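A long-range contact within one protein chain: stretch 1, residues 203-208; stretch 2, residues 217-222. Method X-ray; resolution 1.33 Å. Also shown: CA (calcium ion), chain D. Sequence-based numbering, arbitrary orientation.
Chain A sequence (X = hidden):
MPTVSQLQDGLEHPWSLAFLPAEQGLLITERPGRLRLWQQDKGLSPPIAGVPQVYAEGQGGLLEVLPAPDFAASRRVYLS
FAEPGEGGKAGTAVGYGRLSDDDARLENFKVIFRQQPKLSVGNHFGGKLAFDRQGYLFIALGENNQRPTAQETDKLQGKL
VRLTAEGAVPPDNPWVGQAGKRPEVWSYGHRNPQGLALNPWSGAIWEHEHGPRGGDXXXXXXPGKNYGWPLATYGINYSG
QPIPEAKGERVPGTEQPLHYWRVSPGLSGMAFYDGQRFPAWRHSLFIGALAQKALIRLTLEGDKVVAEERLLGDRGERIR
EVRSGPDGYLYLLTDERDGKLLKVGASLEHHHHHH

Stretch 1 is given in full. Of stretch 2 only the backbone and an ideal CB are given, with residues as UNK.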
# COMPACT_ATOMS: atom_id res chain seq x y z
N GLY A 203 -8.71 -8.59 -13.14
CA GLY A 203 -9.02 -9.16 -11.85
C GLY A 203 -7.83 -9.62 -11.05
O GLY A 203 -8.02 -10.20 -9.97
N ALA A 204 -6.62 -9.35 -11.51
CA ALA A 204 -5.42 -9.74 -10.79
C ALA A 204 -4.96 -8.63 -9.85
O ALA A 204 -5.01 -7.44 -10.20
CB ALA A 204 -4.28 -10.05 -11.76
N ILE A 205 -4.48 -9.03 -8.67
CA ILE A 205 -3.78 -8.10 -7.78
C ILE A 205 -2.39 -7.80 -8.33
O ILE A 205 -1.63 -8.72 -8.66
CB ILE A 205 -3.70 -8.71 -6.37
CG1 ILE A 205 -5.09 -8.81 -5.73
CG2 ILE A 205 -2.73 -7.89 -5.48
CD1 ILE A 205 -5.64 -7.49 -5.23
N TRP A 206 -2.06 -6.52 -8.44
CA TRP A 206 -0.71 -6.05 -8.75
C TRP A 206 -0.13 -5.38 -7.51
O TRP A 206 -0.86 -4.89 -6.64
CB TRP A 206 -0.71 -5.06 -9.92
CG TRP A 206 -1.07 -5.63 -11.28
CD1 TRP A 206 -1.87 -6.71 -11.55
CD2 TRP A 206 -0.68 -5.09 -12.55
NE1 TRP A 206 -1.97 -6.88 -12.92
CE2 TRP A 206 -1.24 -5.90 -13.55
CE3 TRP A 206 0.11 -4.00 -12.92
CZ2 TRP A 206 -1.04 -5.65 -14.92
CZ3 TRP A 206 0.31 -3.75 -14.28
CH2 TRP A 206 -0.27 -4.57 -15.26
N GLU A 207 1.20 -5.33 -7.46
CA GLU A 207 1.92 -4.87 -6.28
C GLU A 207 3.14 -4.08 -6.74
O GLU A 207 3.68 -4.34 -7.82
CB GLU A 207 2.34 -6.07 -5.42
CG GLU A 207 3.22 -5.77 -4.22
CD GLU A 207 4.71 -5.94 -4.48
OE1 GLU A 207 5.13 -6.05 -5.65
OE2 GLU A 207 5.47 -5.94 -3.48
N HIS A 208 3.58 -3.13 -5.92
CA HIS A 208 4.89 -2.53 -6.15
C HIS A 208 5.63 -2.37 -4.83
O HIS A 208 5.03 -2.40 -3.75
CB HIS A 208 4.86 -1.28 -7.05
CG HIS A 208 4.25 -0.06 -6.44
ND1 HIS A 208 4.68 0.49 -5.25
CD2 HIS A 208 3.28 0.77 -6.90
CE1 HIS A 208 3.99 1.58 -4.99
NE2 HIS A 208 3.13 1.78 -5.98
N UNK A 217 10.33 -1.94 -7.89
CA UNK A 217 9.74 -2.98 -8.72
C UNK A 217 8.22 -2.91 -8.73
O UNK A 217 7.58 -2.61 -7.72
CB UNK A 217 10.19 -4.36 -8.23
N UNK A 218 7.66 -3.30 -9.88
CA UNK A 218 6.24 -3.60 -10.04
C UNK A 218 6.11 -5.09 -10.35
O UNK A 218 6.79 -5.59 -11.25
CB UNK A 218 5.61 -2.75 -11.14
N UNK A 219 5.26 -5.80 -9.59
CA UNK A 219 5.07 -7.25 -9.71
C UNK A 219 3.60 -7.59 -9.88
O UNK A 219 2.71 -6.85 -9.45
CB UNK A 219 5.64 -7.97 -8.49
N UNK A 220 3.34 -8.75 -10.48
CA UNK A 220 2.01 -9.38 -10.45
C UNK A 220 2.14 -10.66 -9.63
O UNK A 220 2.53 -11.70 -10.17
CB UNK A 220 1.48 -9.67 -11.86
N UNK A 221 1.86 -10.63 -8.34
CA UNK A 221 2.25 -11.76 -7.47
C UNK A 221 1.34 -12.97 -7.63
O UNK A 221 0.12 -12.88 -7.45
CB UNK A 221 2.24 -11.32 -6.00
N UNK A 222 1.95 -14.10 -7.93
CA UNK A 222 1.26 -15.37 -8.09
C UNK A 222 1.37 -16.22 -6.83
O UNK A 222 2.35 -16.13 -6.09
CB UNK A 222 1.82 -16.13 -9.29
CA CA D . 11.90 -8.84 -6.65

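Position 217 has extended backbone angles (-139/148), and its CA-to-CB bond runs sideways, with no atom of stretch 1 within 5.5 Å of the ideal CB. Stretch 1 therefore imposes little, but the calcium ion lies beyond this CB, so an acidic side chain is a natural candidate. The residue is Glu-217, whose carboxylate binds the ion through both oxygens, OE1 at 2.5 Å and OE2 at 2.4 Å. Its backbone O also receives a CA-H...O contact from His-208 CA at 3.1 Å.

Position 218 pairs with His-208 in an antiparallel, non-hydrogen-bonded bridge, CA to CA 4.2 Å. Its ideal CB shares a sheet face with the His-208 side chain, 4.4 Å from His-208 CB, and the Trp-206 indole extends nearby. A branched or long apolar side chain would suit. Leu-218, with chi1 t and chi2 p, places CD2 4.2 Å from Trp-206 CZ3 and CD1 4.1 Å from His-208 CB.

Position 219 is the hydrogen-bonded partner of Glu-207. Its N donates to Glu-207 O (2.8 Å, 174°), and its O accepts from Glu-207 N (2.9 Å, 158°), fixing the register. The ideal CB lies 3.5 Å from Glu-207 OE1, on the face carrying the Glu-207 side chain. A donor would answer that carboxylate: Asn, Gln, Ser, Thr or a basic residue could be considered. The deposited Asn-219, chi1 m, donates from ND2 to Glu-207 OE1 (3.0 Å, 164°). The same ND2 donates to Glu-217 OE1 at 3.1 Å, linking the two carboxylates, while Asn-219 OD1 accepts from a calcium-bound water at 2.8 Å.

At position 220, the angles of -113/94 suit many residues. The CA-to-CB bond runs sideways, but the ideal CB is 4.5 Å from Trp-206 CD1, where an indole face is available; an aliphatic or aromatic group could cover it. Ile-220 does so: CG1 lies 3.7 Å from the centroid of the five-membered ring of Trp-206, only 7° off its normal, a CH-pi contact, and CD1 approaches Trp-206 CE2 at 3.7 Å. The other branch ends at CG2, 4.4 Å from Ala-204 CB.

Position 221 has phi -76, compatible with proline but not demanding it, and the ideal CB is 5.3 Å from Glu-207 CB. Small or medium apolar residues could fit. Pro-221 brings CD to 3.3 Å from Ile-205 O and 4.1 Å from Glu-207 CB; a water donates to both Ile-205 O (2.8 Å) and Pro-221 O (2.7 Å).

Position 222 points away and is unconstrained by stretch 1; Leu-222 makes no contact with it.

Stretch 2, residues 217-222: ELNIPL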
# COMPACT_ATOMS: atom_id res chain seq x y z
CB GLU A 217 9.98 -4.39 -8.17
CG GLU A 217 11.40 -4.80 -8.06
CD GLU A 217 11.54 -6.22 -7.54
OE1 GLU A 217 10.55 -6.83 -7.04
OE2 GLU A 217 12.64 -6.75 -7.65
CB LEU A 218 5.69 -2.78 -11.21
CG LEU A 218 4.24 -3.01 -11.66
CD1 LEU A 218 3.27 -2.54 -10.60
CD2 LEU A 218 3.99 -2.28 -12.97
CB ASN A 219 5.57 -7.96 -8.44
CG ASN A 219 7.07 -7.84 -8.24
OD1 ASN A 219 7.84 -8.37 -9.04
ND2 ASN A 219 7.50 -7.18 -7.17
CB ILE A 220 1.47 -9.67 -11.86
CG1 ILE A 220 1.42 -8.40 -12.72
CG2 ILE A 220 0.08 -10.32 -11.79
CD1 ILE A 220 1.06 -8.67 -14.20
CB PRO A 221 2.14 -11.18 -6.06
CG PRO A 221 1.22 -9.99 -6.22
CD PRO A 221 1.44 -9.44 -7.58
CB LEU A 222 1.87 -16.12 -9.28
CG LEU A 222 1.81 -15.38 -10.61
CD1 LEU A 222 2.52 -16.17 -11.70
CD2 LEU A 222 0.36 -15.11 -11.00
O HOH W 1 -1.83 -11.49 -8.74
O HOH W 2 10.33 -9.54 -8.40
O HOH W 3 13.76 -8.38 -5.18
O HOH W 4 10.62 -8.66 -4.61
O HOH W 5 13.60 -9.74 -8.02
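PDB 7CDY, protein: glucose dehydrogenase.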